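Local structure of putative acetyltransferase (Streptococcus mutans, 3LD2) at residues V157-L171 with Q180-E192. The protein binds coenzyme A and probably acts as an acyltransferase of the GNAT family. Numbering follows the deposited sequence.
Sequences VLFYKKLGFDLEARL and QYVDDLIYSYDLE. With COA (coenzyme A), chain E.
Asp166 and Ser188 begin the pairing of strand 166-171 with strand 180-190, trading two backbone hydrogen bonds in an antiparallel hairpin that forms one edge of the GNAT sheet. The register slips by one at a classic beta bulge, where Glu168 and Ala169 both face Ile186. Ile186 O accepts from both their amides, Glu168 N at 2.8 Å and Ala169 N at 3.2 Å; Ala169 O in turn accepts from Ile186 N, and beyond the bulge Leu171 and Asp184 exchange a regular pair of bonds.

Aromatic packing fills the side facing helix 157-162. With CG of Leu167 swung opposite the backbone N (chi1 -179°), CD1 lies over one face of the Tyr187 ring in a CH-pi contact, 3.7 Å from the centroid. Tyr160 CB meets the opposite face of that ring, and Val157 CG1 touches Tyr187 OH. Tyr189 presents its edge to Phe165, Tyr189 CD1 standing over the centre of the Phe165 ring, with centroids 4.9 Å apart and planes at 68°. A Schellman motif with Gly164 at C-prime ends the helix and leads the chain into this pair.

Two polar side-chain links brace the strands. Ser188 OG donates to Glu168 OE1 (2.6 Å) from the anti side of the carboxylate, while Lys144 holds OE2 in a salt bridge. The extended Arg170 grips Asp183 side-on, NE (2.9 Å) and NH2 (3.1 Å) both reaching OD2 from above the carboxylate plane; Asp183 OD1 accepts from Lys173 N.

On the helix, Lys162 NZ bonds coenzyme A O3B (3.0 Å) and the Phe159 ring carries CCP over one face. The chemistry thus divides: apolar and aromatic groups seat the cofactor-binding helix on the hairpin, while backbone bonds, one salt bridge and a serine-carboxylate bond hold the strands to each other.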
ATOM      1  N   VAL A 157      -6.786  -9.553  -0.406  1.00 16.07           N
ATOM      2  CA  VAL A 157      -6.415 -10.942  -0.220  1.00 14.98           C
ATOM      3  C   VAL A 157      -6.162 -11.584  -1.588  1.00 15.75           C
ATOM      4  O   VAL A 157      -5.151 -12.267  -1.791  1.00 17.03           O
ATOM      5  CB  VAL A 157      -7.501 -11.728   0.600  1.00 15.99           C
ATOM      6  CG1 VAL A 157      -7.311 -13.214   0.466  1.00 14.70           C
ATOM      7  CG2 VAL A 157      -7.480 -11.324   2.073  1.00 12.53           C
ATOM      8  N   LEU A 158      -7.066 -11.355  -2.534  1.00 14.27           N
ATOM      9  CA  LEU A 158      -6.989 -12.057  -3.809  1.00 15.38           C
ATOM     10  C   LEU A 158      -5.884 -11.477  -4.689  1.00 18.16           C
ATOM     11  O   LEU A 158      -5.131 -12.201  -5.338  1.00 17.11           O
ATOM     12  CB  LEU A 158      -8.340 -11.988  -4.519  1.00 16.42           C
ATOM     13  CG  LEU A 158      -9.426 -12.819  -3.842  1.00 18.86           C
ATOM     14  CD1 LEU A 158     -10.758 -12.653  -4.545  1.00 14.70           C
ATOM     15  CD2 LEU A 158      -9.025 -14.303  -3.797  1.00 15.08           C
ATOM     16  N   PHE A 159      -5.810 -10.149  -4.694  1.00 20.05           N
ATOM     17  CA  PHE A 159      -4.744  -9.395  -5.345  1.00 19.93           C
ATOM     18  C   PHE A 159      -3.363  -9.936  -4.960  1.00 18.93           C
ATOM     19  O   PHE A 159      -2.586 -10.354  -5.831  1.00 17.62           O
ATOM     20  CB  PHE A 159      -4.887  -7.919  -4.935  1.00 18.10           C
ATOM     21  CG  PHE A 159      -3.934  -6.987  -5.619  1.00 15.98           C
ATOM     22  CD1 PHE A 159      -3.987  -6.794  -6.986  1.00 16.64           C
ATOM     23  CD2 PHE A 159      -3.007  -6.262  -4.876  1.00 17.84           C
ATOM     24  CE1 PHE A 159      -3.118  -5.892  -7.607  1.00 17.83           C
ATOM     25  CE2 PHE A 159      -2.144  -5.360  -5.479  1.00 13.61           C
ATOM     26  CZ  PHE A 159      -2.198  -5.177  -6.844  1.00 15.18           C
ATOM     27  N   TYR A 160      -3.073  -9.954  -3.656  1.00 15.02           N
ATOM     28  CA  TYR A 160      -1.734 -10.319  -3.189  1.00 19.34           C
ATOM     29  C   TYR A 160      -1.366 -11.762  -3.499  1.00 20.47           C
ATOM     30  O   TYR A 160      -0.227 -12.049  -3.903  1.00 19.38           O
ATOM     31  CB  TYR A 160      -1.555 -10.020  -1.704  1.00 17.39           C
ATOM     32  CG  TYR A 160      -1.468  -8.543  -1.416  1.00 13.57           C
ATOM     33  CD1 TYR A 160      -0.641  -7.725  -2.172  1.00 17.51           C
ATOM     34  CD2 TYR A 160      -2.204  -7.971  -0.392  1.00 13.63           C
ATOM     35  CE1 TYR A 160      -0.551  -6.358  -1.918  1.00 18.82           C
ATOM     36  CE2 TYR A 160      -2.128  -6.619  -0.121  1.00 16.34           C
ATOM     37  CZ  TYR A 160      -1.290  -5.810  -0.885  1.00 20.27           C
ATOM     38  OH  TYR A 160      -1.208  -4.457  -0.618  1.00 20.51           O
ATOM     39  N   LYS A 161      -2.330 -12.662  -3.333  1.00 20.20           N
ATOM     40  CA  LYS A 161      -2.129 -14.055  -3.707  1.00 20.36           C
ATOM     41  C   LYS A 161      -1.851 -14.160  -5.203  1.00 19.85           C
ATOM     42  O   LYS A 161      -0.951 -14.886  -5.641  1.00 17.18           O
ATOM     43  CB  LYS A 161      -3.360 -14.889  -3.369  1.00 20.65           C
ATOM     44  CG  LYS A 161      -3.075 -16.378  -3.404  1.00 23.18           C
ATOM     45  CD  LYS A 161      -2.274 -16.763  -2.150  1.00 33.05           C
ATOM     46  CE  LYS A 161      -1.290 -17.926  -2.364  1.00 24.02           C
ATOM     47  NZ  LYS A 161      -0.486 -18.035  -1.117  1.00 26.89           N
ATOM     48  N   LYS A 162      -2.639 -13.435  -5.987  1.00 19.20           N
ATOM     49  CA  LYS A 162      -2.481 -13.461  -7.439  1.00 19.90           C
ATOM     50  C   LYS A 162      -1.064 -13.023  -7.855  1.00 18.74           C
ATOM     51  O   LYS A 162      -0.428 -13.673  -8.673  1.00 20.73           O
ATOM     52  CB  LYS A 162      -3.571 -12.616  -8.106  1.00 19.01           C
ATOM     53  CG  LYS A 162      -3.689 -12.745  -9.618  1.00 23.73           C
ATOM     54  CD  LYS A 162      -3.899 -14.184 -10.085  1.00 27.81           C
ATOM     55  CE  LYS A 162      -4.777 -14.243 -11.349  1.00 31.59           C
ATOM     56  NZ  LYS A 162      -4.565 -13.094 -12.270  1.00 26.26           N
ATOM     57  N   LEU A 163      -0.562 -11.941  -7.262  1.00 21.11           N
ATOM     58  CA  LEU A 163       0.773 -11.412  -7.582  1.00 19.10           C
ATOM     59  C   LEU A 163       1.914 -12.199  -6.948  1.00 19.81           C
ATOM     60  O   LEU A 163       3.062 -11.778  -6.997  1.00 23.38           O
ATOM     61  CB  LEU A 163       0.878  -9.939  -7.166  1.00 17.31           C
ATOM     62  CG  LEU A 163       0.356  -8.930  -8.201  1.00 20.62           C
ATOM     63  CD1 LEU A 163      -0.483  -9.574  -9.293  1.00 17.45           C
ATOM     64  CD2 LEU A 163      -0.415  -7.816  -7.529  1.00 17.03           C
ATOM     65  N   GLY A 164       1.601 -13.326  -6.328  1.00 19.83           N
ATOM     66  CA  GLY A 164       2.635 -14.203  -5.816  1.00 15.69           C
ATOM     67  C   GLY A 164       3.125 -13.954  -4.401  1.00 16.66           C
ATOM     68  O   GLY A 164       4.173 -14.453  -4.024  1.00 17.07           O
ATOM     69  N   PHE A 165       2.390 -13.196  -3.600  1.00 17.70           N
ATOM     70  CA  PHE A 165       2.781 -13.057  -2.200  1.00 16.66           C
ATOM     71  C   PHE A 165       2.435 -14.335  -1.449  1.00 18.45           C
ATOM     72  O   PHE A 165       1.548 -15.083  -1.871  1.00 18.24           O
ATOM     73  CB  PHE A 165       2.102 -11.854  -1.540  1.00 15.61           C
ATOM     74  CG  PHE A 165       2.678 -10.529  -1.948  1.00 17.38           C
ATOM     75  CD1 PHE A 165       3.411  -9.771  -1.042  1.00 16.56           C
ATOM     76  CD2 PHE A 165       2.488 -10.039  -3.237  1.00 19.68           C
ATOM     77  CE1 PHE A 165       3.944  -8.550  -1.400  1.00 15.66           C
ATOM     78  CE2 PHE A 165       3.015  -8.814  -3.612  1.00 18.57           C
ATOM     79  CZ  PHE A 165       3.747  -8.064  -2.685  1.00 19.65           C
ATOM     80  N   ASP A 166       3.144 -14.581  -0.346  1.00 17.95           N
ATOM     81  CA  ASP A 166       2.895 -15.735   0.508  1.00 15.16           C
ATOM     82  C   ASP A 166       2.162 -15.321   1.772  1.00 15.03           C
ATOM     83  O   ASP A 166       2.512 -14.312   2.388  1.00 16.23           O
ATOM     84  CB  ASP A 166       4.224 -16.378   0.912  1.00 15.72           C
ATOM     85  CG  ASP A 166       4.977 -16.953  -0.273  1.00 22.71           C
ATOM     86  OD1 ASP A 166       4.417 -17.826  -0.970  1.00 20.64           O
ATOM     87  OD2 ASP A 166       6.130 -16.527  -0.514  1.00 30.08           O
ATOM     88  N   LEU A 167       1.168 -16.102   2.177  1.00 11.59           N
ATOM     89  CA  LEU A 167       0.534 -15.879   3.462  1.00 11.58           C
ATOM     90  C   LEU A 167       1.436 -16.418   4.574  1.00 12.40           C
ATOM     91  O   LEU A 167       1.576 -17.626   4.733  1.00 10.70           O
ATOM     92  CB  LEU A 167      -0.826 -16.555   3.523  1.00 10.23           C
ATOM     93  CG  LEU A 167      -1.519 -16.322   4.864  1.00 11.45           C
ATOM     94  CD1 LEU A 167      -1.837 -14.853   5.001  1.00  7.90           C
ATOM     95  CD2 LEU A 167      -2.789 -17.225   5.018  1.00  8.15           C
ATOM     96  N   GLU A 168       2.052 -15.524   5.342  1.00 12.98           N
ATOM     97  CA  GLU A 168       3.101 -15.963   6.257  1.00 15.73           C
ATOM     98  C   GLU A 168       2.534 -16.203   7.639  1.00 13.34           C
ATOM     99  O   GLU A 168       2.921 -17.134   8.323  1.00 15.91           O
ATOM    100  CB  GLU A 168       4.286 -14.978   6.295  1.00 14.89           C
ATOM    101  CG  GLU A 168       5.400 -15.417   7.240  1.00 15.40           C
ATOM    102  CD  GLU A 168       6.750 -14.761   6.962  1.00 20.85           C
ATOM    103  OE1 GLU A 168       7.070 -14.504   5.787  1.00 19.64           O
ATOM    104  OE2 GLU A 168       7.506 -14.520   7.930  1.00 22.69           O
ATOM    105  N   ALA A 169       1.578 -15.384   8.036  1.00 15.04           N
ATOM    106  CA  ALA A 169       1.017 -15.530   9.362  1.00 14.52           C
ATOM    107  C   ALA A 169      -0.407 -15.045   9.418  1.00 13.28           C
ATOM    108  O   ALA A 169      -0.870 -14.298   8.563  1.00 11.40           O
ATOM    109  CB  ALA A 169       1.854 -14.771  10.379  1.00 10.60           C
ATOM    110  N   ARG A 170      -1.090 -15.460  10.471  1.00 16.49           N
ATOM    111  CA  ARG A 170      -2.434 -15.007  10.706  1.00 16.26           C
ATOM    112  C   ARG A 170      -2.567 -14.689  12.182  1.00 14.86           C
ATOM    113  O   ARG A 170      -2.331 -15.542  13.007  1.00 18.56           O
ATOM    114  CB  ARG A 170      -3.413 -16.085  10.282  1.00 17.56           C
ATOM    115  CG  ARG A 170      -4.805 -15.835  10.770  1.00 21.63           C
ATOM    116  CD  ARG A 170      -5.803 -16.831  10.220  1.00 19.09           C
ATOM    117  NE  ARG A 170      -7.007 -16.734  11.036  1.00 28.14           N
ATOM    118  CZ  ARG A 170      -7.507 -17.727  11.762  1.00 27.26           C
ATOM    119  NH1 ARG A 170      -6.926 -18.927  11.748  1.00 27.15           N
ATOM    120  NH2 ARG A 170      -8.597 -17.518  12.485  1.00 21.56           N
ATOM    121  N   LEU A 171      -2.883 -13.438  12.508  1.00 17.73           N
ATOM    122  CA  LEU A 171      -3.137 -13.036  13.883  1.00 14.80           C
ATOM    123  C   LEU A 171      -4.638 -12.972  14.091  1.00 16.36           C
ATOM    124  O   LEU A 171      -5.358 -12.207  13.457  1.00 14.67           O
ATOM    125  CB  LEU A 171      -2.516 -11.685  14.202  1.00 14.66           C
ATOM    126  CG  LEU A 171      -1.009 -11.575  13.972  1.00 20.24           C
ATOM    127  CD1 LEU A 171      -0.480 -10.241  14.500  1.00 13.40           C
ATOM    128  CD2 LEU A 171      -0.297 -12.751  14.632  1.00 16.48           C
ATOM    129  N   GLN A 180     -17.632  -6.937  14.039  1.00 14.70           N
ATOM    130  CA  GLN A 180     -16.983  -8.185  13.681  1.00 16.67           C
ATOM    131  C   GLN A 180     -15.552  -8.233  14.210  1.00 21.91           C
ATOM    132  O   GLN A 180     -14.856  -7.204  14.277  1.00 20.03           O
ATOM    133  CB  GLN A 180     -16.947  -8.388  12.164  1.00 14.89           C
ATOM    134  CG  GLN A 180     -18.135  -7.887  11.412  1.00 12.56           C
ATOM    135  CD  GLN A 180     -17.895  -7.911   9.933  1.00 13.16           C
ATOM    136  OE1 GLN A 180     -17.281  -8.839   9.408  1.00 15.93           O
ATOM    137  NE2 GLN A 180     -18.358  -6.886   9.242  1.00 15.71           N
ATOM    138  N   TYR A 181     -15.110  -9.440  14.553  1.00 22.16           N
ATOM    139  CA  TYR A 181     -13.705  -9.675  14.880  1.00 19.19           C
ATOM    140  C   TYR A 181     -12.934  -9.954  13.624  1.00 16.71           C
ATOM    141  O   TYR A 181     -13.171 -10.941  12.938  1.00 16.82           O
ATOM    142  CB  TYR A 181     -13.532 -10.817  15.891  1.00 19.22           C
ATOM    143  CG  TYR A 181     -13.882 -10.341  17.259  1.00 23.03           C
ATOM    144  CD1 TYR A 181     -12.962  -9.623  18.021  1.00 23.12           C
ATOM    145  CD2 TYR A 181     -15.155 -10.536  17.773  1.00 28.29           C
ATOM    146  CE1 TYR A 181     -13.293  -9.139  19.296  1.00 24.41           C
ATOM    147  CE2 TYR A 181     -15.498 -10.056  19.043  1.00 29.89           C
ATOM    148  CZ  TYR A 181     -14.569  -9.359  19.790  1.00 25.85           C
ATOM    149  OH  TYR A 181     -14.923  -8.888  21.029  1.00 30.23           O
ATOM    150  N   VAL A 182     -11.997  -9.074  13.318  1.00 18.13           N
ATOM    151  CA  VAL A 182     -11.245  -9.215  12.081  1.00 17.06           C
ATOM    152  C   VAL A 182      -9.858  -9.742  12.384  1.00 13.69           C
ATOM    153  O   VAL A 182      -9.272  -9.391  13.407  1.00 13.89           O
ATOM    154  CB  VAL A 182     -11.206  -7.875  11.327  1.00 14.90           C
ATOM    155  CG1 VAL A 182     -10.552  -8.044   9.960  1.00 13.35           C
ATOM    156  CG2 VAL A 182     -12.628  -7.349  11.192  1.00 11.84           C
ATOM    157  N   ASP A 183      -9.365 -10.626  11.528  1.00 12.75           N
ATOM    158  CA  ASP A 183      -7.995 -11.116  11.640  1.00 15.14           C
ATOM    159  C   ASP A 183      -7.002 -10.250  10.865  1.00 15.01           C
ATOM    160  O   ASP A 183      -7.357  -9.525   9.928  1.00 13.87           O
ATOM    161  CB  ASP A 183      -7.888 -12.541  11.106  1.00 17.15           C
ATOM    162  CG  ASP A 183      -8.663 -13.557  11.944  1.00 18.10           C
ATOM    163  OD1 ASP A 183      -8.937 -13.310  13.142  1.00 15.13           O
ATOM    164  OD2 ASP A 183      -8.973 -14.622  11.382  1.00 20.00           O
ATOM    165  N   ASP A 184      -5.744 -10.356  11.251  1.00 14.01           N
ATOM    166  CA  ASP A 184      -4.673  -9.667  10.568  1.00 10.43           C
ATOM    167  C   ASP A 184      -3.867 -10.704   9.806  1.00 12.40           C
ATOM    168  O   ASP A 184      -3.243 -11.583  10.406  1.00 15.47           O
ATOM    169  CB  ASP A 184      -3.801  -8.961  11.595  1.00 15.64           C
ATOM    170  CG  ASP A 184      -2.784  -8.036  10.969  1.00 20.83           C
ATOM    171  OD1 ASP A 184      -2.964  -7.645   9.791  1.00 18.51           O
ATOM    172  OD2 ASP A 184      -1.807  -7.692  11.676  1.00 24.94           O
ATOM    173  N   LEU A 185      -3.890 -10.629   8.482  1.00 10.71           N
ATOM    174  CA  LEU A 185      -3.134 -11.570   7.677  1.00 12.20           C
ATOM    175  C   LEU A 185      -1.856 -10.923   7.211  1.00 14.21           C
ATOM    176  O   LEU A 185      -1.866  -9.818   6.669  1.00 13.68           O
ATOM    177  CB  LEU A 185      -3.941 -12.041   6.479  1.00 13.64           C
ATOM    178  CG  LEU A 185      -5.344 -12.540   6.789  1.00 12.02           C
ATOM    179  CD1 LEU A 185      -6.023 -12.948   5.485  1.00  9.22           C
ATOM    180  CD2 LEU A 185      -5.257 -13.674   7.788  1.00 11.05           C
ATOM    181  N   ILE A 186      -0.750 -11.617   7.444  1.00 15.81           N
ATOM    182  CA  ILE A 186       0.558 -11.056   7.200  1.00 14.40           C
ATOM    183  C   ILE A 186       1.101 -11.719   5.976  1.00 13.83           C
ATOM    184  O   ILE A 186       1.316 -12.931   5.987  1.00 14.29           O
ATOM    185  CB  ILE A 186       1.483 -11.286   8.400  1.00 14.33           C
ATOM    186  CG1 ILE A 186       0.920 -10.530   9.595  1.00 13.35           C
ATOM    187  CG2 ILE A 186       2.914 -10.810   8.086  1.00 12.89           C
ATOM    188  CD1 ILE A 186       1.787 -10.571  10.801  1.00 13.68           C
ATOM    189  N   TYR A 187       1.289 -10.921   4.923  1.00 12.12           N
ATOM    190  CA  TYR A 187       1.785 -11.412   3.643  1.00 12.27           C
ATOM    191  C   TYR A 187       3.231 -11.015   3.395  1.00 13.82           C
ATOM    192  O   TYR A 187       3.669  -9.922   3.752  1.00 15.71           O
ATOM    193  CB  TYR A 187       0.906 -10.911   2.492  1.00 11.52           C
ATOM    194  CG  TYR A 187      -0.372 -11.697   2.319  1.00 11.76           C
ATOM    195  CD1 TYR A 187      -0.442 -12.768   1.436  1.00 12.09           C
ATOM    196  CD2 TYR A 187      -1.509 -11.383   3.053  1.00 14.64           C
ATOM    197  CE1 TYR A 187      -1.598 -13.494   1.290  1.00 13.09           C
ATOM    198  CE2 TYR A 187      -2.686 -12.105   2.906  1.00 10.88           C
ATOM    199  CZ  TYR A 187      -2.720 -13.155   2.036  1.00 13.98           C
ATOM    200  OH  TYR A 187      -3.886 -13.856   1.883  1.00 21.27           O
ATOM    201  N   SER A 188       3.994 -11.888   2.767  1.00 14.50           N
ATOM    202  CA  SER A 188       5.378 -11.539   2.541  1.00 13.73           C
ATOM    203  C   SER A 188       5.778 -11.859   1.125  1.00 14.41           C
ATOM    204  O   SER A 188       5.028 -12.490   0.385  1.00 14.74           O
ATOM    205  CB  SER A 188       6.307 -12.190   3.587  1.00 13.13           C
ATOM    206  OG  SER A 188       6.278 -13.594   3.493  1.00 13.60           O
ATOM    207  N   TYR A 189       6.955 -11.384   0.737  1.00 15.16           N
ATOM    208  CA  TYR A 189       7.452 -11.619  -0.605  1.00 14.33           C
ATOM    209  C   TYR A 189       8.950 -11.780  -0.536  1.00 15.84           C
ATOM    210  O   TYR A 189       9.639 -10.947   0.058  1.00 19.64           O
ATOM    211  CB  TYR A 189       7.089 -10.440  -1.519  1.00 16.82           C
ATOM    212  CG  TYR A 189       7.212 -10.735  -3.000  1.00 16.23           C
ATOM    213  CD1 TYR A 189       6.083 -10.874  -3.801  1.00 16.93           C
ATOM    214  CD2 TYR A 189       8.454 -10.862  -3.594  1.00 17.11           C
ATOM    215  CE1 TYR A 189       6.188 -11.145  -5.149  1.00 17.35           C
ATOM    216  CE2 TYR A 189       8.573 -11.130  -4.942  1.00 17.41           C
ATOM    217  CZ  TYR A 189       7.444 -11.263  -5.715  1.00 19.96           C
ATOM    218  OH  TYR A 189       7.584 -11.528  -7.058  1.00 27.76           O
ATOM    219  N   ASP A 190       9.458 -12.839  -1.153  1.00 21.69           N
ATOM    220  CA  ASP A 190      10.881 -13.154  -1.106  1.00 25.11           C
ATOM    221  C   ASP A 190      11.637 -12.363  -2.174  1.00 23.80           C
ATOM    222  O   ASP A 190      11.541 -12.662  -3.360  1.00 24.01           O
ATOM    223  CB  ASP A 190      11.087 -14.667  -1.287  1.00 31.88           C
ATOM    224  CG  ASP A 190      12.417 -15.169  -0.696  1.00 45.10           C
ATOM    225  OD1 ASP A 190      12.414 -16.170   0.069  1.00 45.47           O
ATOM    226  OD2 ASP A 190      13.470 -14.562  -0.999  1.00 44.43           O
ATOM    227  N   LEU A 191      12.355 -11.328  -1.758  1.00 23.70           N
ATOM    228  CA  LEU A 191      13.237 -10.631  -2.678  1.00 25.87           C
ATOM    229  C   LEU A 191      14.490 -11.476  -2.895  1.00 30.35           C
ATOM    230  O   LEU A 191      15.139 -11.373  -3.927  1.00 38.02           O
ATOM    231  CB  LEU A 191      13.610  -9.240  -2.172  1.00 22.90           C
ATOM    232  CG  LEU A 191      12.661  -8.089  -2.485  1.00 22.80           C
ATOM    233  CD1 LEU A 191      11.710  -8.422  -3.650  1.00 17.29           C
ATOM    234  CD2 LEU A 191      11.902  -7.727  -1.250  1.00 20.93           C
ATOM    235  N   GLU A 192      14.829 -12.285  -1.898  1.00 32.64           N
ATOM    236  CA  GLU A 192      15.771 -13.402  -2.053  1.00 37.31           C
ATOM    237  C   GLU A 192      17.058 -13.222  -1.261  1.00 42.86           C
ATOM    238  O   GLU A 192      17.103 -13.564  -0.069  1.00 43.93           O
ATOM    239  CB  GLU A 192      16.013 -13.761  -3.533  1.00 33.48           C
ATOM    240  CG  GLU A 192      14.989 -14.778  -4.068  1.00 39.16           C
ATOM    241  CD  GLU A 192      14.285 -14.354  -5.374  1.00 47.69           C
ATOM    242  OE1 GLU A 192      14.475 -13.205  -5.842  1.00 48.73           O
ATOM    243  OE2 GLU A 192      13.522 -15.178  -5.934  1.00 44.95           O
TER
HETATM  244  N1A COA E 164     -12.438  -9.616  -6.892  1.00 22.17           N
HETATM  245  C2A COA E 164     -11.655 -10.817  -7.271  1.00 18.18           C
HETATM  246  N3A COA E 164     -10.199 -10.662  -7.614  1.00 17.21           N
HETATM  247  C4A COA E 164      -9.579  -9.347  -7.553  1.00 16.18           C
HETATM  248  C5A COA E 164     -10.358  -8.164  -7.156  1.00 17.44           C
HETATM  249  C6A COA E 164     -11.811  -8.294  -6.827  1.00 14.94           C
HETATM  250  N6A COA E 164     -12.533  -7.090  -6.449  1.00 15.24           N
HETATM  251  N7A COA E 164      -9.505  -6.965  -7.168  1.00 18.31           N
HETATM  252  C8A COA E 164      -8.193  -7.422  -7.559  1.00 18.08           C
HETATM  253  N9A COA E 164      -8.223  -8.900  -7.704  1.00 16.39           N
HETATM  254  C1B COA E 164      -7.173  -9.443  -8.395  1.00 21.51           C
HETATM  255  C2B COA E 164      -7.244 -10.387  -9.580  1.00 24.84           C
HETATM  256  O2B COA E 164      -8.067 -11.509  -9.677  1.00 39.82           O
HETATM  257  C3B COA E 164      -6.170 -10.024 -10.509  1.00 27.48           C
HETATM  258  O3B COA E 164      -6.031 -10.570 -11.783  1.00 35.89           O
HETATM  259  P3B COA E 164      -7.200 -10.168 -12.919  1.00 32.97           P
HETATM  260  O7A COA E 164      -6.498 -10.496 -14.375  1.00 27.38           O
HETATM  261  O8A COA E 164      -8.570 -11.094 -12.755  1.00 36.86           O
HETATM  262  O9A COA E 164      -7.619  -8.782 -12.808  1.00 29.62           O
HETATM  263  C4B COA E 164      -5.468  -8.820  -9.912  1.00 25.01           C
HETATM  264  O4B COA E 164      -6.130  -8.454  -8.648  1.00 28.03           O
HETATM  265  C5B COA E 164      -4.512  -7.837 -10.494  1.00 24.32           C
HETATM  266  O5B COA E 164      -5.551  -6.890 -10.668  1.00 21.07           O
HETATM  267  P1A COA E 164      -5.405  -5.253 -10.654  1.00 16.40           P
HETATM  268  O1A COA E 164      -6.421  -4.632 -11.801  1.00 23.01           O
HETATM  269  O2A COA E 164      -4.013  -4.923 -10.926  1.00 17.88           O
HETATM  270  O3A COA E 164      -5.834  -4.674  -9.184  1.00 15.37           O
HETATM  271  P2A COA E 164      -6.418  -3.166  -8.917  1.00 15.84           P
HETATM  272  O4A COA E 164      -8.044  -3.157  -9.188  1.00 23.34           O
HETATM  273  O5A COA E 164      -5.768  -2.170  -9.759  1.00 21.03           O
HETATM  274  O6A COA E 164      -6.202  -2.816  -7.326  1.00 15.99           O
HETATM  275  CBP COA E 164      -6.293  -3.132  -5.037  1.00 19.10           C
HETATM  276  CCP COA E 164      -6.159  -3.857  -6.387  1.00 14.82           C
HETATM  277  CDP COA E 164      -5.092  -2.155  -4.915  1.00 13.41           C
HETATM  278  CEP COA E 164      -6.345  -4.145  -3.862  1.00 16.54           C
HETATM  279  CAP COA E 164      -7.592  -2.281  -5.073  1.00 15.15           C
HETATM  280  OAP COA E 164      -8.757  -3.043  -4.912  1.00 15.29           O
HETATM  281  C9P COA E 164      -7.574  -1.288  -3.920  1.00 14.94           C
HETATM  282  O9P COA E 164      -7.480  -0.133  -4.183  1.00 17.58           O
HETATM  283  N8P COA E 164      -8.337  -1.603  -2.723  1.00 15.30           N
HETATM  284  C7P COA E 164      -8.755  -0.433  -1.979  1.00 15.19           C
HETATM  285  C6P COA E 164      -8.187  -0.436  -0.556  1.00 22.30           C
HETATM  286  C5P COA E 164      -6.849  -1.178  -0.494  1.00 22.01           C
HETATM  287  O5P COA E 164      -5.874  -0.645  -0.901  1.00 27.03           O
HETATM  288  N4P COA E 164      -6.737  -2.475   0.145  1.00 22.44           N
HETATM  289  C3P COA E 164      -5.471  -2.917   0.763  1.00 29.84           C
HETATM  290  C2P COA E 164      -4.203  -2.285   0.178  1.00 21.59           C
HETATM  291  S1P COA E 164      -3.363  -1.363   1.514  1.00 50.25           S